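Local coordinates for protein beta-1,3-1,4-glucanase (Caldicellulosiruptor sp. F32, PDB 5H4R) that hydrolyses mixed-linkage beta-1,3-1,4-glucans as a family 5 glycoside hydrolase (lichenase) with a TIM-barrel fold, at residues 163-168 against 220-225; 215-219 against 253-258. The protein carries 1 engineered substitution. One frame throughout, in Å; residues are numbered along the deposited sequence.

Contact 1: 163-168 against 220-225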
# COMPACT_ATOMS: atom_id res chain seq x y z
N VAL A 163 11.48 12.89 -6.45
CA VAL A 163 11.78 11.82 -5.50
C VAL A 163 12.84 12.28 -4.50
O VAL A 163 12.68 12.15 -3.28
CB VAL A 163 12.20 10.54 -6.24
CG1 VAL A 163 12.68 9.46 -5.26
CG2 VAL A 163 11.05 10.01 -7.07
N LYS A 164 13.94 12.86 -5.01
CA LYS A 164 15.01 13.35 -4.13
C LYS A 164 14.47 14.37 -3.13
O LYS A 164 14.76 14.29 -1.93
CB LYS A 164 16.14 13.96 -4.95
CG LYS A 164 17.04 12.98 -5.64
CD LYS A 164 18.30 13.68 -6.16
CE LYS A 164 19.22 12.71 -6.89
NZ LYS A 164 20.39 13.38 -7.50
N SER A 165 13.68 15.33 -3.60
CA SER A 165 13.26 16.42 -2.72
C SER A 165 12.24 15.96 -1.70
O SER A 165 12.36 16.26 -0.51
CB SER A 165 12.69 17.59 -3.50
OG SER A 165 12.36 18.60 -2.55
N ILE A 166 11.18 15.26 -2.15
CA ILE A 166 10.19 14.76 -1.21
C ILE A 166 10.84 13.88 -0.16
O ILE A 166 10.60 14.05 1.04
CB ILE A 166 9.06 14.01 -1.94
CG1 ILE A 166 8.27 14.94 -2.86
CG2 ILE A 166 8.12 13.34 -0.93
CD1 ILE A 166 7.53 16.11 -2.17
N TRP A 167 11.67 12.91 -0.59
CA TRP A 167 12.18 11.96 0.37
C TRP A 167 13.28 12.55 1.24
O TRP A 167 13.39 12.16 2.39
CB TRP A 167 12.61 10.66 -0.31
CG TRP A 167 11.41 9.80 -0.51
CD1 TRP A 167 10.83 9.42 -1.70
CD2 TRP A 167 10.59 9.24 0.53
NE1 TRP A 167 9.71 8.68 -1.45
CE2 TRP A 167 9.54 8.54 -0.10
CE3 TRP A 167 10.65 9.26 1.92
CZ2 TRP A 167 8.56 7.88 0.62
CZ3 TRP A 167 9.67 8.59 2.64
CH2 TRP A 167 8.64 7.91 1.98
N THR A 168 14.04 13.55 0.75
CA THR A 168 14.96 14.22 1.65
C THR A 168 14.19 14.90 2.77
O THR A 168 14.56 14.80 3.95
CB THR A 168 15.82 15.24 0.88
OG1 THR A 168 16.69 14.58 -0.03
CG2 THR A 168 16.68 16.05 1.83
N VAL A 220 17.10 6.01 -6.65
CA VAL A 220 17.20 7.37 -6.13
C VAL A 220 16.58 7.45 -4.74
O VAL A 220 17.15 8.06 -3.82
CB VAL A 220 16.54 8.35 -7.12
CG1 VAL A 220 16.41 9.74 -6.51
CG2 VAL A 220 17.36 8.41 -8.39
N PHE A 221 15.40 6.85 -4.59
CA PHE A 221 14.71 6.82 -3.30
C PHE A 221 15.59 6.21 -2.22
O PHE A 221 15.77 6.79 -1.15
CB PHE A 221 13.39 6.04 -3.45
CG PHE A 221 12.85 5.45 -2.16
CD1 PHE A 221 12.29 6.27 -1.18
CD2 PHE A 221 12.86 4.08 -1.95
CE1 PHE A 221 11.77 5.69 -0.00
CE2 PHE A 221 12.32 3.53 -0.79
CZ PHE A 221 11.78 4.34 0.17
N VAL A 222 16.12 5.02 -2.47
CA VAL A 222 16.95 4.37 -1.45
C VAL A 222 18.16 5.24 -1.12
O VAL A 222 18.47 5.48 0.05
CB VAL A 222 17.37 2.97 -1.92
CG1 VAL A 222 18.37 2.34 -0.96
CG2 VAL A 222 16.13 2.09 -2.04
N ASP A 223 18.87 5.70 -2.15
CA ASP A 223 20.07 6.49 -1.91
C ASP A 223 19.74 7.75 -1.13
O ASP A 223 20.49 8.17 -0.23
CB ASP A 223 20.75 6.85 -3.24
CG ASP A 223 21.35 5.64 -3.96
OD1 ASP A 223 21.51 4.58 -3.33
OD2 ASP A 223 21.70 5.78 -5.16
N THR A 224 18.61 8.39 -1.46
CA THR A 224 18.22 9.62 -0.78
C THR A 224 17.96 9.35 0.69
O THR A 224 18.45 10.08 1.57
CB THR A 224 16.98 10.22 -1.46
OG1 THR A 224 17.33 10.62 -2.79
CG2 THR A 224 16.46 11.41 -0.70
N VAL A 225 17.19 8.31 0.99
CA VAL A 225 16.84 8.02 2.38
C VAL A 225 18.10 7.69 3.17
O VAL A 225 18.29 8.17 4.29
CB VAL A 225 15.82 6.88 2.45
CG1 VAL A 225 15.64 6.42 3.91
CG2 VAL A 225 14.49 7.32 1.86
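Trp167 and Phe221 meet where two neighbouring outer helices of the TIM barrel, 156-173 and 205-226, lie against each other. The two segments run in roughly the same direction, as successive helices of a beta/alpha barrel do, with a crossing angle of -38° and axes 9.0 Å apart.

The aromatic element is a T-shaped pair. The CD1-CE1 edge of Phe221 stands over one face of the indole, planes at 65°, and CE1 sits 3.6 Å from CE2 of Trp167. Phe221 CG lies anti to the backbone N (chi1 157°), which swings the ring round to this face. The indole NE1 looks elsewhere, to Ala185 O in the loop after strand 181-184, and this bond helps fix the rotation of the ring against the barrel.

Aliphatic contacts extend the seam. CG1 of Val163 lies 3.9 Å from CB of Phe221 and also touches CG1 of Val220. Out toward solvent, the extended chain of Lys164 crosses Val220 at about a right angle, with its CG tight against CG1 at 3.4 Å.

The two threonine hydroxyls bond within their own helices. Thr224 OG1 turns back to Val220 O, sharing that carbonyl with its own N-H, and Thr168 OG1 does the same at Lys164 O. With its hydroxyl so directed, Thr224 presents CG2 to the other helix, where the methyl lies 3.2 Å from Thr168 OG1.

Contact 2: 215-219 against 253-258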
# COMPACT_ATOMS: atom_id res chain seq x y z
N ASN A 215 13.00 1.60 -12.02
CA ASN A 215 14.21 1.08 -11.38
C ASN A 215 15.11 2.23 -10.94
O ASN A 215 15.62 2.24 -9.81
CB ASN A 215 14.97 0.15 -12.34
CG ASN A 215 14.30 -1.21 -12.50
OD1 ASN A 215 13.53 -1.64 -11.65
ND2 ASN A 215 14.63 -1.90 -13.60
N LYS A 216 15.31 3.22 -11.81
CA LYS A 216 16.15 4.36 -11.49
C LYS A 216 15.59 5.14 -10.32
O LYS A 216 16.32 5.55 -9.40
CB LYS A 216 16.29 5.27 -12.71
CG LYS A 216 16.93 6.63 -12.44
CD LYS A 216 18.42 6.51 -12.02
CE LYS A 216 19.10 7.88 -11.99
NZ LYS A 216 20.49 7.81 -11.47
N LEU A 217 14.28 5.41 -10.35
CA LEU A 217 13.67 6.22 -9.31
C LEU A 217 13.62 5.49 -7.97
O LEU A 217 13.71 6.13 -6.92
CB LEU A 217 12.27 6.64 -9.76
CG LEU A 217 12.29 7.58 -10.97
CD1 LEU A 217 10.91 7.70 -11.64
CD2 LEU A 217 12.79 8.97 -10.55
N ASN A 218 13.50 4.16 -7.99
CA ASN A 218 13.60 3.39 -6.76
C ASN A 218 15.01 3.42 -6.19
O ASN A 218 15.18 3.50 -4.97
CB ASN A 218 13.15 1.94 -6.97
CG ASN A 218 11.64 1.78 -6.99
OD1 ASN A 218 10.90 2.61 -6.49
ND2 ASN A 218 11.19 0.65 -7.55
N GLN A 219 16.01 3.44 -7.05
CA GLN A 219 17.38 3.58 -6.58
C GLN A 219 17.63 4.97 -6.01
O GLN A 219 18.30 5.11 -4.97
CB GLN A 219 18.35 3.28 -7.72
CG GLN A 219 19.77 3.28 -7.28
CD GLN A 219 20.11 2.10 -6.42
OE1 GLN A 219 20.07 0.94 -6.87
NE2 GLN A 219 20.44 2.36 -5.17
N GLU A 253 13.16 -7.81 -15.71
CA GLU A 253 13.67 -6.45 -15.83
C GLU A 253 13.54 -5.65 -14.54
O GLU A 253 14.17 -4.59 -14.45
CB GLU A 253 12.93 -5.73 -16.96
CG GLU A 253 13.33 -6.22 -18.34
CD GLU A 253 12.50 -7.40 -18.84
OE1 GLU A 253 11.72 -7.98 -18.06
OE2 GLU A 253 12.66 -7.74 -20.03
N PHE A 254 12.77 -6.11 -13.56
CA PHE A 254 12.67 -5.41 -12.29
C PHE A 254 13.96 -5.60 -11.51
O PHE A 254 14.52 -6.69 -11.47
CB PHE A 254 11.49 -5.93 -11.47
CG PHE A 254 11.41 -5.34 -10.10
CD1 PHE A 254 10.94 -4.06 -9.93
CD2 PHE A 254 11.84 -6.05 -8.99
CE1 PHE A 254 10.88 -3.48 -8.66
CE2 PHE A 254 11.81 -5.46 -7.74
CZ PHE A 254 11.35 -4.19 -7.57
N LYS A 255 14.46 -4.51 -10.91
CA LYS A 255 15.70 -4.56 -10.15
C LYS A 255 15.47 -4.10 -8.72
O LYS A 255 14.95 -2.99 -8.50
CB LYS A 255 16.78 -3.69 -10.80
CG LYS A 255 17.19 -4.12 -12.18
CD LYS A 255 18.23 -3.15 -12.73
CE LYS A 255 18.69 -3.57 -14.11
NZ LYS A 255 19.56 -2.53 -14.73
N ILE A 256 15.85 -4.93 -7.76
CA ILE A 256 15.88 -4.45 -6.38
C ILE A 256 17.02 -3.45 -6.25
O ILE A 256 18.15 -3.76 -6.65
CB ILE A 256 16.07 -5.61 -5.41
CG1 ILE A 256 14.93 -6.62 -5.50
CG2 ILE A 256 16.18 -5.07 -3.95
CD1 ILE A 256 15.19 -7.88 -4.70
N PRO A 257 16.78 -2.25 -5.72
CA PRO A 257 17.86 -1.27 -5.59
C PRO A 257 19.01 -1.78 -4.74
O PRO A 257 18.80 -2.51 -3.76
CB PRO A 257 17.19 -0.07 -4.89
CG PRO A 257 15.78 -0.27 -5.00
CD PRO A 257 15.49 -1.72 -5.24
N LYS A 258 20.21 -1.35 -5.10
CA LYS A 258 21.38 -1.56 -4.26
C LYS A 258 21.23 -0.73 -3.00
O LYS A 258 20.77 0.41 -3.04
CB LYS A 258 22.64 -1.18 -5.02
CG LYS A 258 22.78 -1.85 -6.37
CD LYS A 258 22.70 -3.37 -6.29
CE LYS A 258 23.87 -3.97 -5.53
NZ LYS A 258 23.82 -5.46 -5.53
O HOH W 1 13.17 -1.01 -8.94
O HOH W 2 16.36 -0.24 -8.70
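The carboxamide of Asn215 uses both of its ends on the backbone of 253-258. Its ND2 donates to Glu253 O (2.9 Å), the acceptor lying in the amide plane, while OD1 receives Lys255 N at 3.1 Å from well above the carbonyl plane. Four residues on, Gln219 repeats the device on a single residue: OE1 accepts Lys258 N on a lone pair, and NE2 donates to Lys258 O at 2.9 Å. A bend at chi2 (71°) brings this amide alongside Pro257, whose CB lies 3.6 Å from OE1.

One helical turn thus holds an irregular strip of chain that leads from helix 247-250 toward strand 267-272 of the TIM barrel. With an alanine at Asn215 both side-chain bonds go, and Glu253 O and Lys255 N would probably lose these mates and the strip be freer to shift.

Further out, a water joins Asn215 OD1, Asn218 ND2 and Lys255 O, and a second bridges Asn215 O to the same Lys255 carbonyl. Asn218 ND2 also donates to Pro240 O at the end of strand 237-240, and Asp223 OD1 takes a bond from Gln219 NE2. At the other end of the strip, Glu253 OE2 forms a salt bridge with Arg208, on helix 205-226 ahead of Asn215.

In the fold
Followed from the N terminus, the chain enters helix 156-173, passes through strand 181-184 and a long connection, and reaches helix 205-226, where 215-219 comes just before 220-225. Contact 1 closes the loop back to 163-168, across 51 intervening residues. The chain then runs through strand 237-240 and helix 247-250 to 253-258, which turns back to 215-219 and closes the 33-residue loop of contact 2. The segments alternate, so the two loops cross rather than nest. Helix 205-226 is shared, joined on one flank to the preceding barrel helix and on another to the approach to strand 267-272; Val222 CG2 on Pro257 CB, 3.7 Å, links the contacts directly.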